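Local coordinates for protein putative phosphosugar isomerase (PDB 3G68) that probably binds and isomerises a phosphorylated sugar through its two SIS domains, although its exact substrate and reaction are not established, at residues 13-18 against 147-152. Sequence-based numbering, arbitrary orientation.
Sequences VRMREI and YYCTKL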
loop_
_atom_site.group_PDB
_atom_site.type_symbol
_atom_site.label_atom_id
_atom_site.label_comp_id
_atom_site.label_asym_id
_atom_site.label_seq_id
_atom_site.Cartn_x
_atom_site.Cartn_y
_atom_site.Cartn_z
ATOM N N VAL B 13 -34.821 -12.130 -9.524
ATOM C CA VAL B 13 -34.725 -12.473 -8.071
ATOM C C VAL B 13 -35.424 -13.824 -7.800
ATOM O O VAL B 13 -34.885 -14.717 -7.156
ATOM C CB VAL B 13 -35.309 -11.325 -7.166
ATOM C CG1 VAL B 13 -35.299 -11.705 -5.689
ATOM C CG2 VAL B 13 -34.541 -10.042 -7.385
ATOM N N ARG B 14 -36.605 -13.994 -8.365
ATOM C CA ARG B 14 -37.373 -15.239 -8.206
ATOM C C ARG B 14 -36.666 -16.414 -8.843
ATOM O O ARG B 14 -36.631 -17.507 -8.265
ATOM C CB ARG B 14 -38.808 -15.116 -8.757
ATOM C CG ARG B 14 -39.764 -14.282 -7.898
ATOM C CD ARG B 14 -39.936 -14.837 -6.487
ATOM N NE ARG B 14 -40.923 -14.076 -5.729
ATOM C CZ ARG B 14 -41.293 -14.324 -4.472
ATOM N NH1 ARG B 14 -40.759 -15.326 -3.774
ATOM N NH2 ARG B 14 -42.206 -13.544 -3.901
HETATM N N MSE B 15 -36.064 -16.208 -10.019
HETATM C CA MSE B 15 -35.371 -17.294 -10.731
HETATM C C MSE B 15 -34.182 -17.823 -9.921
HETATM O O MSE B 15 -33.992 -19.041 -9.794
HETATM C CB MSE B 15 -34.947 -16.846 -12.128
HETATM C CG MSE B 15 -36.128 -16.612 -13.076
HETATM SE SE MSE B 15 -35.543 -16.250 -14.906
HETATM C CE MSE B 15 -34.744 -18.069 -15.262
ATOM N N ARG B 16 -33.428 -16.913 -9.346
ATOM C CA ARG B 16 -32.281 -17.270 -8.496
ATOM C C ARG B 16 -32.715 -18.045 -7.247
ATOM O O ARG B 16 -32.007 -18.971 -6.832
ATOM C CB ARG B 16 -31.513 -16.043 -8.089
ATOM C CG ARG B 16 -30.785 -15.432 -9.233
ATOM C CD ARG B 16 -30.323 -14.099 -8.867
ATOM N NE ARG B 16 -29.755 -13.473 -10.034
ATOM C CZ ARG B 16 -29.751 -12.173 -10.264
ATOM N NH1 ARG B 16 -30.305 -11.330 -9.405
ATOM N NH2 ARG B 16 -29.199 -11.734 -11.375
ATOM N N GLU B 17 -33.866 -17.687 -6.669
ATOM C CA GLU B 17 -34.431 -18.407 -5.524
ATOM C C GLU B 17 -34.829 -19.840 -5.866
ATOM O O GLU B 17 -34.600 -20.797 -5.082
ATOM C CB GLU B 17 -35.654 -17.704 -4.961
ATOM C CG GLU B 17 -35.318 -16.390 -4.284
ATOM C CD GLU B 17 -36.547 -15.598 -3.889
ATOM O OE1 GLU B 17 -37.664 -16.014 -4.271
ATOM O OE2 GLU B 17 -36.372 -14.540 -3.235
ATOM N N ILE B 18 -35.418 -19.981 -7.043
ATOM C CA ILE B 18 -35.822 -21.263 -7.563
ATOM C C ILE B 18 -34.619 -22.172 -7.788
ATOM O O ILE B 18 -34.650 -23.331 -7.427
ATOM C CB ILE B 18 -36.684 -21.103 -8.829
ATOM C CG1 ILE B 18 -38.040 -20.497 -8.423
ATOM C CG2 ILE B 18 -36.877 -22.472 -9.523
ATOM C CD1 ILE B 18 -38.913 -20.107 -9.614
ATOM N N TYR B 147 -44.110 -17.300 -16.723
ATOM C CA TYR B 147 -43.652 -17.985 -17.926
ATOM C C TYR B 147 -42.164 -18.343 -17.763
ATOM O O TYR B 147 -41.813 -19.509 -17.898
ATOM C CB TYR B 147 -43.913 -17.121 -19.182
ATOM C CG TYR B 147 -43.412 -17.727 -20.486
ATOM C CD1 TYR B 147 -43.874 -18.969 -20.924
ATOM C CD2 TYR B 147 -42.459 -17.075 -21.273
ATOM C CE1 TYR B 147 -43.421 -19.522 -22.104
ATOM C CE2 TYR B 147 -41.989 -17.648 -22.459
ATOM C CZ TYR B 147 -42.490 -18.862 -22.867
ATOM O OH TYR B 147 -42.078 -19.439 -24.050
ATOM N N TYR B 148 -41.306 -17.342 -17.498
ATOM C CA TYR B 148 -39.864 -17.548 -17.263
ATOM C C TYR B 148 -39.583 -18.560 -16.134
ATOM O O TYR B 148 -38.769 -19.466 -16.286
ATOM C CB TYR B 148 -39.159 -16.244 -16.943
ATOM C CG TYR B 148 -39.045 -15.327 -18.135
ATOM C CD1 TYR B 148 -38.207 -15.646 -19.213
ATOM C CD2 TYR B 148 -39.745 -14.133 -18.181
ATOM C CE1 TYR B 148 -38.099 -14.799 -20.320
ATOM C CE2 TYR B 148 -39.627 -13.275 -19.272
ATOM C CZ TYR B 148 -38.814 -13.619 -20.332
ATOM O OH TYR B 148 -38.692 -12.799 -21.419
ATOM N N CYS B 149 -40.265 -18.403 -15.000
ATOM C CA CYS B 149 -40.018 -19.289 -13.880
ATOM C C CYS B 149 -40.510 -20.721 -14.153
ATOM O O CYS B 149 -39.939 -21.647 -13.600
ATOM C CB CYS B 149 -40.625 -18.732 -12.593
ATOM S SG CYS B 149 -39.899 -17.210 -11.996
ATOM N N THR B 150 -41.520 -20.912 -15.015
ATOM C CA THR B 150 -42.027 -22.262 -15.359
ATOM C C THR B 150 -41.030 -22.945 -16.329
ATOM O O THR B 150 -40.672 -24.127 -16.165
ATOM C CB THR B 150 -43.478 -22.192 -15.933
ATOM O OG1 THR B 150 -44.361 -21.675 -14.908
ATOM C CG2 THR B 150 -43.975 -23.564 -16.423
ATOM N N LYS B 151 -40.549 -22.202 -17.330
ATOM C CA LYS B 151 -39.497 -22.719 -18.202
ATOM C C LYS B 151 -38.258 -23.132 -17.377
ATOM O O LYS B 151 -37.710 -24.201 -17.586
ATOM C CB LYS B 151 -39.079 -21.701 -19.242
ATOM C CG LYS B 151 -40.153 -21.383 -20.279
ATOM C CD LYS B 151 -39.562 -20.515 -21.394
ATOM C CE LYS B 151 -39.239 -19.062 -20.940
ATOM N NZ LYS B 151 -38.813 -18.218 -22.071
ATOM N N LEU B 152 -37.835 -22.280 -16.443
ATOM C CA LEU B 152 -36.693 -22.601 -15.582
ATOM C C LEU B 152 -36.961 -23.878 -14.795
ATOM O O LEU B 152 -36.116 -24.759 -14.737
ATOM C CB LEU B 152 -36.405 -21.470 -14.592
ATOM C CG LEU B 152 -35.251 -21.642 -13.603
ATOM C CD1 LEU B 152 -33.917 -21.973 -14.278
ATOM C CD2 LEU B 152 -35.102 -20.331 -12.812
#
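M15, a selenomethionine, and L152 form the tight part of this contact: CE of M15 comes within 3.4 Å of CD2 of L152, closer than usual for two carbons. Because M15 is modelled in two conformers, that short approach is doubtful evidence of strain. Its chain runs extended to SE and then bends (chi3 66°), turning CE back over L152. The same L152 methyl meets M15 at the other end of its side chain, with CD2 3.6 Å from CB of M15. SG of C149 touches both CG of M15 (4.0 Å) and CD1 of I18 (3.9 Å), and that I18 methyl also reaches CB of C149 at 3.7 Å. No hydrogen bond crosses the interface, so apolar packing carries it. I180 and I184 of helix 170-184 pack against L152 and M15 respectively.

The R14 edge is looser and faces solvent: the partner helix buries 14 Å² of partly exposed R14 against 86 Å² of M15, and E17 is exposed. Only CB of R14 approaches C149, with SG at 4.0 Å. In one of two modelled conformers its NE pairs with E10, and NH1 with the syn lone pair of E17 OE1 (3.2 Å), a bent salt bridge tilted 31° out of the guanidinium plane.

The segment axes approach to 9.9 Å at a shallow crossing of -21°, both running in the same direction. This is near-parallel helix packing, joining helix 4-20 to helix 145-165, whose 147-152 segment lies within the SIS-domain sequence, in a double-SIS protein.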